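Solute-binding protein (Thermoactinomyces vulgaris, PDB 2ZYO) binds maltodextrins such as maltotetraose, and probably cyclodextrins, most likely delivering them to a membrane transporter for sugar uptake. Local coordinates at residues N173-Y178 and V358-I363. Numbering follows the deposited sequence.
Sequences NFYYTY and VVWEPI. With GLC (alpha-D-glucopyranose), chain B; GLC (alpha-D-glucopyranose), chain C.
Ile363 packs over one face of the Phe174 ring, its CG1 lying 4.2 Å from the ring centroid in a CH-pi contact, while its CG2 branch comes within 3.6 Å of Phe174 CB. This is the tight, wholly apolar part of the contact, and Leu381 and Met388 of helix 377-394 back Ile363. Towards the sugar site direct contact between the segments thins to the rim of the Trp360 indole, whose CZ3 lies 4.0 Å from Phe174 CD2 and 3.9 Å from Tyr175 CB; no hydrogen bond joins the segments. With CG anti to its carbonyl carbon (chi1 -59°), Trp360 lays one indole face against the chain B glucose, whose C4 is 3.4 Å from Trp360 CD2, and C4 of the chain C glucose sits over a Tyr175 face. Were Trp360 an alanine, the chain B glucose would probably lose its aromatic platform and a gap would open beside Phe174 and Tyr175. Asn173, the N-cap of helix 174-183, takes Tyr175 N on OD1 at 3.0 Å; OD1 also accepts from O6 of the chain B glucose, and ND2 donates to O6 of the chain C glucose. Apolar packing thus joins the two helices, while aromatic faces and one amide read the sugars, as is characteristic of maltodextrin-binding proteins.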
loop_
_atom_site.group_PDB
_atom_site.type_symbol
_atom_site.label_atom_id
_atom_site.label_comp_id
_atom_site.label_asym_id
_atom_site.label_seq_id
_atom_site.Cartn_x
_atom_site.Cartn_y
_atom_site.Cartn_z
ATOM N N ASN A 173 5.603 13.831 -3.564
ATOM C CA ASN A 173 4.611 13.045 -2.839
ATOM C C ASN A 173 5.326 12.090 -1.892
ATOM O O ASN A 173 6.070 11.214 -2.336
ATOM C CB ASN A 173 3.738 12.275 -3.840
ATOM C CG ASN A 173 2.556 11.563 -3.188
ATOM O OD1 ASN A 173 2.599 11.172 -2.021
ATOM N ND2 ASN A 173 1.493 11.370 -3.965
ATOM N N PHE A 174 5.101 12.277 -0.592
ATOM C CA PHE A 174 5.779 11.505 0.458
ATOM C C PHE A 174 5.555 9.997 0.356
ATOM O O PHE A 174 6.421 9.211 0.751
ATOM C CB PHE A 174 5.361 12.021 1.839
ATOM C CG PHE A 174 6.036 11.324 2.994
ATOM C CD1 PHE A 174 7.415 11.402 3.172
ATOM C CD2 PHE A 174 5.280 10.612 3.923
ATOM C CE1 PHE A 174 8.034 10.768 4.248
ATOM C CE2 PHE A 174 5.891 9.978 5.004
ATOM C CZ PHE A 174 7.270 10.056 5.165
ATOM N N TYR A 175 4.404 9.587 -0.172
ATOM C CA TYR A 175 4.166 8.164 -0.395
ATOM C C TYR A 175 5.278 7.558 -1.264
ATOM O O TYR A 175 5.745 6.442 -1.010
ATOM C CB TYR A 175 2.787 7.901 -1.023
ATOM C CG TYR A 175 2.599 6.435 -1.336
ATOM C CD1 TYR A 175 2.197 5.540 -0.346
ATOM C CD2 TYR A 175 2.879 5.933 -2.609
ATOM C CE1 TYR A 175 2.056 4.184 -0.619
ATOM C CE2 TYR A 175 2.743 4.578 -2.892
ATOM C CZ TYR A 175 2.333 3.711 -1.891
ATOM O OH TYR A 175 2.203 2.372 -2.169
ATOM N N TYR A 176 5.697 8.309 -2.279
ATOM C CA TYR A 176 6.687 7.841 -3.242
ATOM C C TYR A 176 8.118 8.057 -2.765
ATOM O O TYR A 176 8.994 7.226 -3.015
ATOM C CB TYR A 176 6.462 8.508 -4.604
ATOM C CG TYR A 176 5.166 8.084 -5.261
ATOM C CD1 TYR A 176 5.133 7.006 -6.145
ATOM C CD2 TYR A 176 3.967 8.746 -4.983
ATOM C CE1 TYR A 176 3.944 6.601 -6.743
ATOM C CE2 TYR A 176 2.770 8.345 -5.576
ATOM C CZ TYR A 176 2.769 7.275 -6.458
ATOM O OH TYR A 176 1.595 6.870 -7.053
ATOM N N THR A 177 8.344 9.165 -2.063
ATOM C CA THR A 177 9.687 9.540 -1.627
ATOM C C THR A 177 10.075 8.922 -0.290
ATOM O O THR A 177 11.196 9.121 0.180
ATOM C CB THR A 177 9.833 11.064 -1.508
ATOM O OG1 THR A 177 8.927 11.547 -0.513
ATOM C CG2 THR A 177 9.539 11.736 -2.834
ATOM N N TYR A 178 9.161 8.168 0.320
ATOM C CA TYR A 178 9.437 7.560 1.622
ATOM C C TYR A 178 10.788 6.847 1.683
ATOM O O TYR A 178 11.514 6.984 2.673
ATOM C CB TYR A 178 8.322 6.604 2.051
ATOM C CG TYR A 178 8.606 5.939 3.380
ATOM C CD1 TYR A 178 8.605 6.677 4.562
ATOM C CD2 TYR A 178 8.893 4.577 3.453
ATOM C CE1 TYR A 178 8.872 6.077 5.785
ATOM C CE2 TYR A 178 9.165 3.969 4.673
ATOM C CZ TYR A 178 9.152 4.725 5.833
ATOM O OH TYR A 178 9.415 4.134 7.051
ATOM N N VAL A 358 -3.721 12.886 8.887
ATOM C CA VAL A 358 -3.456 14.323 8.783
ATOM C C VAL A 358 -1.980 14.639 8.510
ATOM O O VAL A 358 -1.585 15.805 8.483
ATOM C CB VAL A 358 -3.963 15.103 10.027
ATOM C CG1 VAL A 358 -5.480 14.977 10.155
ATOM C CG2 VAL A 358 -3.263 14.631 11.297
ATOM N N VAL A 359 -1.176 13.597 8.306
ATOM C CA VAL A 359 0.245 13.767 7.993
ATOM C C VAL A 359 0.456 14.086 6.509
ATOM O O VAL A 359 1.279 14.943 6.171
ATOM C CB VAL A 359 1.088 12.529 8.419
ATOM C CG1 VAL A 359 2.494 12.566 7.808
ATOM C CG2 VAL A 359 1.175 12.444 9.932
ATOM N N TRP A 360 -0.301 13.413 5.643
ATOM C CA TRP A 360 -0.108 13.493 4.190
ATOM C C TRP A 360 -0.114 14.918 3.635
ATOM O O TRP A 360 0.810 15.303 2.918
ATOM C CB TRP A 360 -1.140 12.637 3.445
ATOM C CG TRP A 360 -1.111 11.183 3.804
ATOM C CD1 TRP A 360 -2.044 10.502 4.530
ATOM C CD2 TRP A 360 -0.098 10.227 3.459
ATOM N NE1 TRP A 360 -1.682 9.182 4.656
ATOM C CE2 TRP A 360 -0.489 8.986 4.010
ATOM C CE3 TRP A 360 1.103 10.299 2.737
ATOM C CZ2 TRP A 360 0.275 7.822 3.861
ATOM C CZ3 TRP A 360 1.864 9.141 2.590
ATOM C CH2 TRP A 360 1.445 7.919 3.151
ATOM N N GLU A 361 -1.149 15.692 3.961
ATOM C CA GLU A 361 -1.297 17.051 3.423
ATOM C C GLU A 361 -0.093 17.962 3.735
ATOM O O GLU A 361 0.527 18.483 2.806
ATOM C CB GLU A 361 -2.626 17.684 3.871
ATOM C CG GLU A 361 -2.933 19.050 3.254
ATOM C CD GLU A 361 -4.138 19.732 3.888
ATOM O OE1 GLU A 361 -5.103 19.030 4.264
ATOM O OE2 GLU A 361 -4.123 20.975 4.009
ATOM N N PRO A 362 0.244 18.149 5.032
ATOM C CA PRO A 362 1.400 18.978 5.404
ATOM C C PRO A 362 2.740 18.485 4.849
ATOM O O PRO A 362 3.549 19.303 4.406
ATOM C CB PRO A 362 1.409 18.914 6.938
ATOM C CG PRO A 362 0.050 18.487 7.320
ATOM C CD PRO A 362 -0.449 17.623 6.223
ATOM N N ILE A 363 2.980 17.175 4.871
ATOM C CA ILE A 363 4.259 16.653 4.378
ATOM C C ILE A 363 4.404 16.808 2.859
ATOM O O ILE A 363 5.494 17.108 2.366
ATOM C CB ILE A 363 4.568 15.194 4.859
ATOM C CG1 ILE A 363 6.044 14.836 4.622
ATOM C CG2 ILE A 363 3.649 14.170 4.201
ATOM C CD1 ILE A 363 7.023 15.644 5.455
HETATM C C1 GLC B . -1.157 7.318 -0.291
HETATM C C2 GLC B . -2.188 7.243 0.837
HETATM C C3 GLC B . -3.107 8.461 0.786
HETATM C C4 GLC B . -2.280 9.748 0.831
HETATM C C5 GLC B . -1.231 9.735 -0.287
HETATM C C6 GLC B . -0.289 10.920 -0.217
HETATM O O2 GLC B . -2.957 6.059 0.702
HETATM O O3 GLC B . -4.010 8.428 1.879
HETATM O O4 GLC B . -3.134 10.872 0.672
HETATM O O5 GLC B . -0.422 8.539 -0.206
HETATM O O6 GLC B . -0.324 11.670 -1.421
HETATM C C1 GLC C . -1.317 4.611 -4.866
HETATM C C2 GLC C . -1.694 3.937 -3.521
HETATM C C3 GLC C . -2.145 4.947 -2.445
HETATM C C4 GLC C . -1.224 6.166 -2.396
HETATM C C5 GLC C . -1.055 6.743 -3.799
HETATM C C6 GLC C . -0.145 7.962 -3.840
HETATM O O1 GLC C . -2.439 5.021 -5.566
HETATM O O2 GLC C . -2.722 2.970 -3.728
HETATM O O3 GLC C . -2.141 4.316 -1.171
HETATM O O4 GLC C . -1.795 7.163 -1.527
HETATM O O5 GLC C . -0.467 5.749 -4.659
HETATM O O6 GLC C . -0.893 9.169 -3.881
#